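Local structure of endolysin (3QAY) at residues 4-9 and 33-38; 16-21 and 26-31; 96-101 and 110-115; 144-149 and 164-169. The protein probably cleaves the bond between N-acetylmuramic acid and L-alanine in the peptidoglycan of Clostridium difficile, acting as a zinc-dependent phage amidase. All coordinates share one frame; numbering follows the deposited sequence.

Contact 1 of 4, residues 4-9 and 33-38; sequences ICITVG and SLAPVL
Ile6 and Val8 point from the strand toward Ala35 and Leu38, an apolar strand-against-helix contact inside the beta-alpha-beta unit of strand 3-8, helix 27-44 and strand 48-52. The segment axes come within 8.9 Å and their N-to-C directions differ by 170°, as expected where a chain leaves a strand and returns across the sheet through a helix. The small Ala35 sits at the point of closest backbone approach, its CA 6.8 Å from that of Ile6. The two branches of Ile6 divide the helix surface between them. CG2 is turned to the methyl of Ala35, with 4.1 Å from Ile6 CG2 to Ala35 CB, while the longer branch, set beside the backbone N (chi1 -60°) and fully extended at chi2 (172°), carries CD1 on to the next helical turn. There the Ile6 and Leu38 chains cross obliquely, and Ile6 CD1 lies 3.7 Å from Leu38 CG, nearly as close to CD2, and a little farther from CB. The same methyl also approaches the backbone of the preceding turn, at 3.8 Å between Ile6 CD1 and Ala35 O. No hydrogen bond joins the two segments, so the contact rests on apolar surface. Leu84 of strand 80-87 touches both Ile6 and Leu38, continuing this layer along the sheet. Thr7 turns to the other side of the strand, where its OG1 is hydrogen-bonded to Glu83. At the C-terminal end of the strand Val8 uses a single branch against the helix segment: its CG2 meets Ala35 CB at 3.6 Å.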
loop_
_atom_site.group_PDB
_atom_site.type_symbol
_atom_site.label_atom_id
_atom_site.label_comp_id
_atom_site.label_asym_id
_atom_site.label_seq_id
_atom_site.Cartn_x
_atom_site.Cartn_y
_atom_site.Cartn_z
ATOM N N ILE A 4 -10.206 6.045 6.826
ATOM C CA ILE A 4 -9.140 5.191 6.325
ATOM C C ILE A 4 -7.806 5.917 6.379
ATOM O O ILE A 4 -7.716 7.105 6.063
ATOM C CB ILE A 4 -9.413 4.739 4.865
ATOM C CG1 ILE A 4 -10.773 4.056 4.751
ATOM C CG2 ILE A 4 -8.333 3.784 4.381
ATOM C CD1 ILE A 4 -11.119 3.603 3.335
ATOM N N CYS A 5 -6.770 5.201 6.794
ATOM C CA CYS A 5 -5.422 5.754 6.805
ATOM C C CYS A 5 -4.625 5.061 5.725
ATOM O O CYS A 5 -4.637 3.835 5.649
ATOM C CB CYS A 5 -4.749 5.520 8.151
ATOM S SG CYS A 5 -3.068 6.212 8.270
ATOM N N ILE A 6 -3.955 5.846 4.881
ATOM C CA ILE A 6 -3.041 5.303 3.885
ATOM C C ILE A 6 -1.638 5.773 4.234
ATOM O O ILE A 6 -1.369 6.977 4.242
ATOM C CB ILE A 6 -3.371 5.775 2.448
ATOM C CG1 ILE A 6 -4.778 5.350 2.040
ATOM C CG2 ILE A 6 -2.366 5.198 1.445
ATOM C CD1 ILE A 6 -5.230 5.964 0.714
ATOM N N THR A 7 -0.756 4.832 4.561
ATOM C CA THR A 7 0.650 5.149 4.729
ATOM C C THR A 7 1.410 4.759 3.468
ATOM O O THR A 7 1.084 3.766 2.824
ATOM C CB THR A 7 1.270 4.440 5.939
ATOM O OG1 THR A 7 1.136 3.026 5.799
ATOM C CG2 THR A 7 0.599 4.883 7.227
ATOM N N VAL A 8 2.403 5.570 3.104
ATOM C CA VAL A 8 3.333 5.220 2.044
ATOM C C VAL A 8 4.550 4.571 2.690
ATOM O O VAL A 8 5.165 5.143 3.591
ATOM C CB VAL A 8 3.757 6.456 1.230
ATOM C CG1 VAL A 8 4.944 6.142 0.331
ATOM C CG2 VAL A 8 2.563 6.980 0.417
ATOM N N GLY A 9 4.875 3.365 2.235
ATOM C CA GLY A 9 6.022 2.641 2.738
ATOM C C GLY A 9 7.332 3.316 2.387
ATOM O O GLY A 9 7.449 3.977 1.350
ATOM N N SER A 33 3.010 8.835 -5.408
ATOM C CA SER A 33 2.078 9.278 -6.451
ATOM C C SER A 33 0.712 8.594 -6.373
ATOM O O SER A 33 -0.306 9.243 -6.556
ATOM C CB SER A 33 2.679 9.062 -7.847
ATOM O OG SER A 33 3.723 9.983 -8.092
ATOM N N LEU A 34 0.699 7.288 -6.119
ATOM C CA LEU A 34 -0.553 6.520 -6.001
ATOM C C LEU A 34 -1.425 6.914 -4.795
ATOM O O LEU A 34 -2.649 6.974 -4.897
ATOM C CB LEU A 34 -0.238 5.026 -5.901
ATOM C CG LEU A 34 -1.442 4.084 -5.740
ATOM C CD1 LEU A 34 -2.389 4.243 -6.916
ATOM C CD2 LEU A 34 -0.968 2.634 -5.598
ATOM N N ALA A 35 -0.786 7.150 -3.652
ATOM C CA ALA A 35 -1.502 7.359 -2.384
ATOM C C ALA A 35 -2.646 8.385 -2.469
ATOM O O ALA A 35 -3.764 8.079 -2.065
ATOM C CB ALA A 35 -0.518 7.730 -1.264
ATOM N N PRO A 36 -2.372 9.599 -2.992
ATOM C CA PRO A 36 -3.425 10.617 -3.132
ATOM C C PRO A 36 -4.524 10.261 -4.135
ATOM O O PRO A 36 -5.670 10.651 -3.944
ATOM C CB PRO A 36 -2.662 11.860 -3.586
ATOM C CG PRO A 36 -1.385 11.369 -4.111
ATOM C CD PRO A 36 -1.051 10.143 -3.349
ATOM N N VAL A 37 -4.182 9.523 -5.183
ATOM C CA VAL A 37 -5.182 9.028 -6.131
ATOM C C VAL A 37 -6.077 7.975 -5.455
ATOM O O VAL A 37 -7.308 7.985 -5.628
ATOM C CB VAL A 37 -4.517 8.437 -7.385
ATOM C CG1 VAL A 37 -5.563 7.829 -8.325
ATOM C CG2 VAL A 37 -3.702 9.509 -8.106
ATOM N N LEU A 38 -5.461 7.081 -4.682
ATOM C CA LEU A 38 -6.201 6.062 -3.924
ATOM C C LEU A 38 -7.154 6.703 -2.914
ATOM O O LEU A 38 -8.304 6.290 -2.797
ATOM C CB LEU A 38 -5.237 5.114 -3.194
ATOM C CG LEU A 38 -5.832 3.959 -2.381
ATOM C CD1 LEU A 38 -6.752 3.089 -3.247
ATOM C CD2 LEU A 38 -4.742 3.103 -1.737
#

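Contact 2 of 4, residues 16-21 and 26-31; sequences GACTSA and NEYQYN. With ZN (zinc ion), chain E.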
loop_
_atom_site.group_PDB
_atom_site.type_symbol
_atom_site.label_atom_id
_atom_site.label_comp_id
_atom_site.label_asym_id
_atom_site.label_seq_id
_atom_site.Cartn_x
_atom_site.Cartn_y
_atom_site.Cartn_z
ATOM N N GLY A 16 19.836 11.288 1.619
ATOM C CA GLY A 16 19.274 11.212 0.280
ATOM C C GLY A 16 19.015 9.776 -0.148
ATOM O O GLY A 16 18.452 9.538 -1.219
ATOM N N ALA A 17 19.420 8.816 0.684
ATOM C CA ALA A 17 19.191 7.407 0.383
ATOM C C ALA A 17 17.707 7.110 0.502
ATOM O O ALA A 17 17.061 7.513 1.474
ATOM C CB ALA A 17 19.985 6.514 1.323
ATOM N N CYS A 18 17.163 6.410 -0.489
ATOM C CA CYS A 18 15.772 5.967 -0.439
ATOM C C CYS A 18 15.717 4.534 0.085
ATOM O O CYS A 18 16.434 3.665 -0.402
ATOM C CB CYS A 18 15.136 6.036 -1.818
ATOM S SG CYS A 18 13.380 5.683 -1.789
ATOM N N THR A 19 14.858 4.285 1.067
ATOM C CA THR A 19 14.860 2.998 1.760
ATOM C C THR A 19 14.000 1.937 1.056
ATOM O O THR A 19 13.950 0.782 1.493
ATOM C CB THR A 19 14.401 3.165 3.213
ATOM O OG1 THR A 19 13.042 3.627 3.246
ATOM C CG2 THR A 19 15.309 4.158 3.940
ATOM N N SER A 20 13.346 2.324 -0.040
ATOM C CA SER A 20 12.452 1.421 -0.761
ATOM C C SER A 20 13.208 0.564 -1.768
ATOM O O SER A 20 14.376 0.824 -2.071
ATOM C CB SER A 20 11.355 2.222 -1.481
ATOM O OG SER A 20 11.809 2.798 -2.693
ATOM N N ALA A 21 12.531 -0.455 -2.295
ATOM C CA ALA A 21 13.043 -1.173 -3.459
ATOM C C ALA A 21 13.100 -0.220 -4.654
ATOM O O ALA A 21 12.361 0.770 -4.709
ATOM C CB ALA A 21 12.181 -2.378 -3.780
ATOM N N ASN A 26 10.917 3.444 -9.097
ATOM C CA ASN A 26 11.211 3.528 -7.674
ATOM C C ASN A 26 9.935 3.279 -6.888
ATOM O O ASN A 26 8.898 3.879 -7.173
ATOM C CB ASN A 26 11.823 4.880 -7.305
ATOM C CG ASN A 26 12.339 4.908 -5.880
ATOM O OD1 ASN A 26 13.471 4.483 -5.594
ATOM N ND2 ASN A 26 11.517 5.410 -4.976
ATOM N N GLU A 27 10.013 2.385 -5.908
ATOM C CA GLU A 27 8.851 1.998 -5.115
ATOM C C GLU A 27 8.270 3.190 -4.359
ATOM O O GLU A 27 7.078 3.468 -4.462
ATOM C CB GLU A 27 9.228 0.884 -4.138
ATOM C CG GLU A 27 8.200 0.622 -3.061
ATOM C CD GLU A 27 8.606 -0.470 -2.101
ATOM O OE1 GLU A 27 9.762 -0.948 -2.157
ATOM O OE2 GLU A 27 7.756 -0.844 -1.271
ATOM N N TYR A 28 9.115 3.885 -3.603
ATOM C CA TYR A 28 8.664 5.024 -2.799
ATOM C C TYR A 28 7.976 6.087 -3.649
ATOM O O TYR A 28 6.878 6.538 -3.311
ATOM C CB TYR A 28 9.832 5.637 -2.028
ATOM C CG TYR A 28 9.505 6.940 -1.334
ATOM C CD1 TYR A 28 8.868 6.954 -0.096
ATOM C CD2 TYR A 28 9.846 8.159 -1.911
ATOM C CE1 TYR A 28 8.578 8.156 0.550
ATOM C CE2 TYR A 28 9.552 9.358 -1.280
ATOM C CZ TYR A 28 8.922 9.353 -0.053
ATOM O OH TYR A 28 8.636 10.548 0.572
ATOM N N GLN A 29 8.618 6.471 -4.753
ATOM C CA GLN A 29 8.092 7.507 -5.641
ATOM C C GLN A 29 6.751 7.088 -6.250
ATOM O O GLN A 29 5.817 7.888 -6.267
ATOM C CB GLN A 29 9.087 7.859 -6.758
ATOM C CG GLN A 29 10.411 8.494 -6.282
ATOM C CD GLN A 29 10.238 9.865 -5.618
ATOM O OE1 GLN A 29 9.268 10.586 -5.878
ATOM N NE2 GLN A 29 11.179 10.221 -4.750
ATOM N N TYR A 30 6.650 5.848 -6.742
ATOM C CA TYR A 30 5.374 5.366 -7.300
ATOM C C TYR A 30 4.253 5.491 -6.271
ATOM O O TYR A 30 3.202 6.072 -6.548
ATOM C CB TYR A 30 5.454 3.912 -7.791
ATOM C CG TYR A 30 4.140 3.462 -8.410
ATOM C CD1 TYR A 30 3.837 3.771 -9.727
ATOM C CD2 TYR A 30 3.184 2.783 -7.661
ATOM C CE1 TYR A 30 2.635 3.391 -10.299
ATOM C CE2 TYR A 30 1.970 2.400 -8.219
ATOM C CZ TYR A 30 1.704 2.707 -9.538
ATOM O OH TYR A 30 0.508 2.338 -10.104
ATOM N N ASN A 31 4.493 4.960 -5.077
ATOM C CA ASN A 31 3.476 4.953 -4.028
ATOM C C ASN A 31 3.175 6.339 -3.449
ATOM O O ASN A 31 2.052 6.604 -3.030
ATOM C CB ASN A 31 3.852 3.946 -2.930
ATOM C CG ASN A 31 3.721 2.495 -3.398
ATOM O OD1 ASN A 31 4.597 1.662 -3.145
ATOM N ND2 ASN A 31 2.632 2.192 -4.084
HETATM ZN ZN ZN E . 8.274 -1.900 0.450
HETATM O O HOH W 1 9.111 -3.074 2.402
#
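Glu27 links the loop at Ser20 and Ala21 to the zinc site, from the first turn of helix 27-44, whose N-cap is Asn26. Its side chain can be followed outward as an extended rod. CB lies beside the loop backbone, 3.2 Å from Glu27 CB to Ala21 O, with the hydroxyl of Ser20 a little farther away. With CG anti to the backbone N (chi1 167°), the chain runs along Ser20, and Glu27 CG and CD both pass the CB of that serine. The carboxylate then divides its two oxygens. OE1 accepts the backbone N-H of Ala21, 2.8 Å from Ala21 N to Glu27 OE1, on its anti side and 24° out of the carboxylate plane. OE2 binds zinc at 2.1 Å, while OE1 stays 3.1 Å from the metal, so the coordination is essentially through one oxygen. Leu86 N also donates to OE2, and His10 and His85 contribute to the metal site with a water. The loop bond at OE1, together with the metal and Leu86 N at OE2, restrains the rotation of the carboxylate. A backbone bond, Glu27 N to Ala21 O, reinforces it, and the Ser20 hydroxyl donates to the same oxygen from the opposite face of its plane. Ser20 OG in turn accepts from Tyr28 N at 3.0 Å, the N-H...O angle being 154°, so one hydroxyl bridges the loop and the helix start. Earlier in the loop, Cys18 approaches the Tyr28 ring obliquely, a sulfur-aromatic contact in which SG is 5.0 Å from the ring centroid and 3.6 Å from Tyr28 CB.

Contact 3 of 4, residues 96-101 and 110-115; sequences SEVLYY and TRICDK
This is a buried apolar contact between a strand and the helix that follows it: Val98, at the middle of strand 96-100, packs against Ile112 and Cys113 of helix 103-116. The segments run almost exactly antiparallel, with 174° between their directions and 7.8 Å between their axes, and the CA atoms of Glu97 and Cys113 approach to 6.2 Å. One methyl of Val98 does most of the touching. It is CG2, placed beside the backbone N while CG1 stands anti to that nitrogen (chi1 176°). Val98 CG2 meets Ile112 CG2 at 3.5 Å, a snug methyl-to-methyl fit in which the two side chains cross at about a right angle. From a clearly different direction, the same Val98 CG2 meets Cys113 SG at 3.6 Å. The sulfur therefore nestles in the angle between the valine branch and the strand backbone, since Cys113 SG is also 3.6 Å from Val98 N. Strand and helix are the first two elements of a beta-alpha-beta unit completed by strand 122-127, which lies parallel to strand 96-100; on the other side of strand 96-100, strand 140-148 runs antiparallel. From that neighbour Ile144 touches both Val98 and Ile112, so the apolar layer continues onto the neighbouring strand. Glu97 turns to the face away from the helix, where its OE2 forms salt bridges with Lys126 and Arg123 of strand 122-127. Another side of the helix is tied to helix 152-175, among other links by the salt bridge of Lys115 NZ with Glu172 OE1.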
loop_
_atom_site.group_PDB
_atom_site.type_symbol
_atom_site.label_atom_id
_atom_site.label_comp_id
_atom_site.label_asym_id
_atom_site.label_seq_id
_atom_site.Cartn_x
_atom_site.Cartn_y
_atom_site.Cartn_z
ATOM N N SER A 96 0.601 -9.454 -7.661
ATOM C CA SER A 96 0.101 -8.712 -6.521
ATOM C C SER A 96 -0.031 -9.626 -5.317
ATOM O O SER A 96 -0.243 -10.828 -5.454
ATOM C CB SER A 96 -1.261 -8.108 -6.846
ATOM O OG SER A 96 -1.187 -7.329 -8.014
ATOM N N GLU A 97 0.047 -9.020 -4.142
ATOM C CA GLU A 97 0.122 -9.732 -2.890
ATOM C C GLU A 97 -0.292 -8.762 -1.781
ATOM O O GLU A 97 0.077 -7.594 -1.826
ATOM C CB GLU A 97 1.568 -10.167 -2.752
ATOM C CG GLU A 97 2.002 -10.767 -1.484
ATOM C CD GLU A 97 3.410 -11.285 -1.626
ATOM O OE1 GLU A 97 4.335 -10.707 -1.018
ATOM O OE2 GLU A 97 3.591 -12.243 -2.400
ATOM N N VAL A 98 -1.077 -9.229 -0.811
ATOM C CA VAL A 98 -1.501 -8.377 0.302
ATOM C C VAL A 98 -1.215 -9.070 1.641
ATOM O O VAL A 98 -1.654 -10.203 1.869
ATOM C CB VAL A 98 -3.003 -7.997 0.195
ATOM C CG1 VAL A 98 -3.450 -7.186 1.408
ATOM C CG2 VAL A 98 -3.281 -7.233 -1.107
ATOM N N LEU A 99 -0.477 -8.384 2.515
ATOM C CA LEU A 99 -0.119 -8.935 3.824
ATOM C C LEU A 99 -1.102 -8.449 4.881
ATOM O O LEU A 99 -1.523 -7.287 4.862
ATOM C CB LEU A 99 1.318 -8.555 4.198
ATOM C CG LEU A 99 2.359 -8.793 3.097
ATOM C CD1 LEU A 99 3.780 -8.513 3.599
ATOM C CD2 LEU A 99 2.258 -10.211 2.553
ATOM N N TYR A 100 -1.488 -9.347 5.782
ATOM C CA TYR A 100 -2.499 -9.043 6.790
ATOM C C TYR A 100 -2.128 -9.670 8.136
ATOM O O TYR A 100 -1.204 -10.495 8.223
ATOM C CB TYR A 100 -3.877 -9.529 6.332
ATOM C CG TYR A 100 -3.983 -11.033 6.283
ATOM C CD1 TYR A 100 -4.396 -11.755 7.395
ATOM C CD2 TYR A 100 -3.653 -11.737 5.128
ATOM C CE1 TYR A 100 -4.484 -13.137 7.360
ATOM C CE2 TYR A 100 -3.746 -13.124 5.083
ATOM C CZ TYR A 100 -4.166 -13.815 6.206
ATOM O OH TYR A 100 -4.249 -15.184 6.176
ATOM N N TYR A 101 -2.866 -9.269 9.171
ATOM C CA TYR A 101 -2.564 -9.644 10.560
ATOM C C TYR A 101 -3.664 -10.453 11.233
ATOM O O TYR A 101 -3.379 -11.250 12.113
ATOM C CB TYR A 101 -2.302 -8.383 11.390
ATOM C CG TYR A 101 -1.782 -8.657 12.787
ATOM C CD1 TYR A 101 -0.465 -9.012 12.992
ATOM C CD2 TYR A 101 -2.617 -8.569 13.893
ATOM C CE1 TYR A 101 0.027 -9.274 14.257
ATOM C CE2 TYR A 101 -2.142 -8.828 15.172
ATOM C CZ TYR A 101 -0.809 -9.182 15.344
ATOM O OH TYR A 101 -0.306 -9.433 16.593
ATOM N N THR A 110 -7.993 -10.628 0.693
ATOM C CA THR A 110 -8.434 -11.558 -0.355
ATOM C C THR A 110 -9.162 -10.836 -1.488
ATOM O O THR A 110 -8.924 -11.104 -2.665
ATOM C CB THR A 110 -9.351 -12.653 0.234
ATOM O OG1 THR A 110 -8.644 -13.367 1.260
ATOM C CG2 THR A 110 -9.798 -13.632 -0.846
ATOM N N ARG A 111 -10.038 -9.906 -1.127
ATOM C CA ARG A 111 -10.786 -9.152 -2.120
ATOM C C ARG A 111 -9.875 -8.222 -2.926
ATOM O O ARG A 111 -10.000 -8.144 -4.143
ATOM C CB ARG A 111 -11.927 -8.372 -1.462
ATOM C CG ARG A 111 -13.022 -9.262 -0.870
ATOM C CD ARG A 111 -14.283 -8.457 -0.546
ATOM N NE ARG A 111 -13.989 -7.294 0.300
ATOM C CZ ARG A 111 -14.147 -7.234 1.624
ATOM N NH1 ARG A 111 -14.616 -8.274 2.314
ATOM N NH2 ARG A 111 -13.841 -6.113 2.267
ATOM N N ILE A 112 -8.952 -7.537 -2.256
ATOM C CA ILE A 112 -7.960 -6.710 -2.951
ATOM C C ILE A 112 -7.161 -7.563 -3.938
ATOM O O ILE A 112 -6.995 -7.200 -5.104
ATOM C CB ILE A 112 -6.982 -6.040 -1.975
ATOM C CG1 ILE A 112 -7.696 -4.987 -1.128
ATOM C CG2 ILE A 112 -5.837 -5.390 -2.736
ATOM C CD1 ILE A 112 -6.920 -4.564 0.081
ATOM N N CYS A 113 -6.681 -8.707 -3.459
ATOM C CA CYS A 113 -5.929 -9.640 -4.289
ATOM C C CYS A 113 -6.706 -10.114 -5.515
ATOM O O CYS A 113 -6.157 -10.162 -6.616
ATOM C CB CYS A 113 -5.484 -10.839 -3.460
ATOM S SG CYS A 113 -4.007 -10.493 -2.513
ATOM N N ASP A 114 -7.977 -10.459 -5.322
ATOM C CA ASP A 114 -8.813 -10.893 -6.439
ATOM C C ASP A 114 -8.985 -9.784 -7.470
ATOM O O ASP A 114 -8.935 -10.047 -8.673
ATOM C CB ASP A 114 -10.180 -11.381 -5.954
ATOM C CG ASP A 114 -10.135 -12.788 -5.397
ATOM O OD1 ASP A 114 -9.192 -13.541 -5.717
ATOM O OD2 ASP A 114 -11.059 -13.148 -4.641
ATOM N N LYS A 115 -9.180 -8.552 -7.000
ATOM C CA LYS A 115 -9.348 -7.411 -7.902
ATOM C C LYS A 115 -8.073 -7.104 -8.683
ATOM O O LYS A 115 -8.093 -7.033 -9.908
ATOM C CB LYS A 115 -9.846 -6.178 -7.131
ATOM C CG LYS A 115 -11.347 -6.206 -6.858
ATOM C CD LYS A 115 -12.144 -6.090 -8.153
ATOM C CE LYS A 115 -13.629 -6.235 -7.925
ATOM N NZ LYS A 115 -14.399 -5.918 -9.157
#

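Contact 4 of 4, residues 144-149 and 164-169; sequences IESFFC and EGIAKL
Ile166, on helix 152-175, contributes the most surface here and meets Ser146 and Phe147 where the strand segment turns a corner. The approach is wide: the nearest backbone pair, Ser146 CA and Ile166 CA, are 8.0 Å apart, and Ile166 alone spans the interval from the helix side. Its two branches take separate targets. CG2 goes to the serine, with 4.3 Å between Ile166 CG2 and Ser146 OG. The other branch, bent back at chi2 (-87°), directs CD1 at the phenylalanine, where Ile166 CD1 lies 4.3 Å from Phe147 CD2 and approaches the ring obliquely. Both distances are at the loose end of van der Waals contact, and there is no hydrogen bond between the segments. Phe147 points toward the helix from its CA, and chi1 59° sets CG between the backbone N and the carbonyl carbon, leaving CD2 next to Ile166 CD1. Other residues surround the contact: Tyr30 of helix 27-44 meets Phe147 edge-to-face and also touches Ile166, as does Leu34, while Ala158, an earlier residue of helix 152-175, packs on the phenylalanine. On the sheet side, Ser146 and Phe147 have backbone hydrogen bonds to His85 and Asn87 of strand 80-87. A long C-terminal helix laid over the central strands of a mixed sheet, and touched by side chains of helix 27-44, belongs to the layered alpha/beta fold of this amidase.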
loop_
_atom_site.group_PDB
_atom_site.type_symbol
_atom_site.label_atom_id
_atom_site.label_comp_id
_atom_site.label_asym_id
_atom_site.label_seq_id
_atom_site.Cartn_x
_atom_site.Cartn_y
_atom_site.Cartn_z
ATOM N N ILE A 144 -0.258 -3.586 1.175
ATOM C CA ILE A 144 -0.461 -3.941 -0.225
ATOM C C ILE A 144 0.850 -3.855 -1.001
ATOM O O ILE A 144 1.509 -2.800 -1.036
ATOM C CB ILE A 144 -1.529 -3.057 -0.905
ATOM C CG1 ILE A 144 -2.825 -3.055 -0.091
ATOM C CG2 ILE A 144 -1.804 -3.562 -2.324
ATOM C CD1 ILE A 144 -3.900 -2.122 -0.643
ATOM N N GLU A 145 1.231 -4.988 -1.595
ATOM C CA GLU A 145 2.321 -5.048 -2.554
ATOM C C GLU A 145 1.669 -5.148 -3.937
ATOM O O GLU A 145 1.410 -6.250 -4.432
ATOM C CB GLU A 145 3.206 -6.270 -2.274
ATOM C CG GLU A 145 3.791 -6.305 -0.854
ATOM C CD GLU A 145 5.273 -5.962 -0.789
ATOM O OE1 GLU A 145 5.927 -5.871 -1.845
ATOM O OE2 GLU A 145 5.790 -5.804 0.334
ATOM N N SER A 146 1.407 -3.989 -4.541
ATOM C CA SER A 146 0.554 -3.888 -5.742
ATOM C C SER A 146 1.085 -4.652 -6.949
ATOM O O SER A 146 0.316 -5.305 -7.664
ATOM C CB SER A 146 0.354 -2.418 -6.135
ATOM O OG SER A 146 -0.433 -1.724 -5.182
ATOM N N PHE A 147 2.388 -4.528 -7.187
ATOM C CA PHE A 147 3.086 -5.223 -8.269
ATOM C C PHE A 147 4.596 -5.112 -8.030
ATOM O O PHE A 147 5.015 -4.447 -7.079
ATOM C CB PHE A 147 2.707 -4.650 -9.644
ATOM C CG PHE A 147 3.004 -3.178 -9.805
ATOM C CD1 PHE A 147 4.263 -2.746 -10.215
ATOM C CD2 PHE A 147 2.027 -2.227 -9.551
ATOM C CE1 PHE A 147 4.540 -1.392 -10.354
ATOM C CE2 PHE A 147 2.294 -0.876 -9.693
ATOM C CZ PHE A 147 3.549 -0.458 -10.092
ATOM N N PHE A 148 5.402 -5.757 -8.876
ATOM C CA PHE A 148 6.863 -5.741 -8.714
ATOM C C PHE A 148 7.503 -4.532 -9.395
ATOM O O PHE A 148 7.341 -4.317 -10.594
ATOM C CB PHE A 148 7.490 -7.044 -9.227
ATOM C CG PHE A 148 7.380 -8.193 -8.258
ATOM C CD1 PHE A 148 8.513 -8.735 -7.662
ATOM C CD2 PHE A 148 6.140 -8.716 -7.922
ATOM C CE1 PHE A 148 8.412 -9.795 -6.765
ATOM C CE2 PHE A 148 6.029 -9.773 -7.015
ATOM C CZ PHE A 148 7.169 -10.312 -6.440
ATOM N N CYS A 149 8.242 -3.742 -8.626
ATOM C CA CYS A 149 8.907 -2.559 -9.171
ATOM C C CYS A 149 10.134 -2.905 -10.029
ATOM O O CYS A 149 10.697 -2.025 -10.682
ATOM C CB CYS A 149 9.305 -1.606 -8.047
ATOM S SG CYS A 149 10.764 -2.132 -7.140
ATOM N N GLU A 164 -5.310 5.662 -11.284
ATOM C CA GLU A 164 -6.760 5.527 -11.112
ATOM C C GLU A 164 -7.221 4.092 -11.307
ATOM O O GLU A 164 -8.103 3.611 -10.590
ATOM C CB GLU A 164 -7.452 6.434 -12.122
ATOM C CG GLU A 164 -8.957 6.370 -12.197
ATOM C CD GLU A 164 -9.468 7.371 -13.205
ATOM O OE1 GLU A 164 -9.814 6.972 -14.340
ATOM O OE2 GLU A 164 -9.462 8.568 -12.871
ATOM N N GLY A 165 -6.634 3.418 -12.292
ATOM C CA GLY A 165 -6.924 2.010 -12.555
ATOM C C GLY A 165 -6.506 1.094 -11.419
ATOM O O GLY A 165 -7.238 0.174 -11.065
ATOM N N ILE A 166 -5.317 1.324 -10.869
ATOM C CA ILE A 166 -4.844 0.573 -9.701
ATOM C C ILE A 166 -5.705 0.897 -8.481
ATOM O O ILE A 166 -6.130 -0.002 -7.757
ATOM C CB ILE A 166 -3.368 0.908 -9.372
ATOM C CG1 ILE A 166 -2.440 0.320 -10.431
ATOM C CG2 ILE A 166 -2.983 0.377 -7.974
ATOM C CD1 ILE A 166 -2.028 -1.111 -10.169
ATOM N N ALA A 167 -5.945 2.188 -8.263
ATOM C CA ALA A 167 -6.764 2.659 -7.147
ATOM C C ALA A 167 -8.156 2.026 -7.160
ATOM O O ALA A 167 -8.625 1.518 -6.140
ATOM C CB ALA A 167 -6.876 4.181 -7.174
ATOM N N LYS A 168 -8.802 2.041 -8.320
ATOM C CA LYS A 168 -10.161 1.513 -8.438
ATOM C C LYS A 168 -10.232 0.050 -8.011
ATOM O O LYS A 168 -11.185 -0.352 -7.346
ATOM C CB LYS A 168 -10.688 1.682 -9.863
ATOM C CG LYS A 168 -12.166 1.319 -10.049
ATOM C CD LYS A 168 -12.635 1.606 -11.485
ATOM C CE LYS A 168 -14.104 1.199 -11.703
ATOM N NZ LYS A 168 -14.340 0.630 -13.070
ATOM N N LEU A 169 -9.221 -0.738 -8.380
ATOM C CA LEU A 169 -9.203 -2.169 -8.045
ATOM C C LEU A 169 -9.048 -2.383 -6.538
ATOM O O LEU A 169 -9.723 -3.228 -5.947
ATOM C CB LEU A 169 -8.091 -2.895 -8.811
ATOM C CG LEU A 169 -8.297 -3.044 -10.324
ATOM C CD1 LEU A 169 -7.080 -3.700 -10.982
ATOM C CD2 LEU A 169 -9.558 -3.850 -10.611
#

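How the contacts relate
Contacts 1, 3 and 4 each join a helix to the same mixed sheet, whereas contact 2 lies at the zinc site beyond the end of strand 3-8. Contact 2 is nested in the chain loop closed by contact 1 and shares helix 27-44 with it; Val8 CG2 is 3.5 Å from Asn31 O. Contact 4 sits between contacts 1 and 3, its centre 11 Å from each: Leu34 CD2 packs on Ile166 CG2 at 3.8 Å, and Glu97 O is 2.9 Å from Glu145 N across adjacent strands. Contacts 2 and 3 lie 22 Å apart between centres. The Val8 and Ser146 side chains lie about 9 and 10 Å from the zinc.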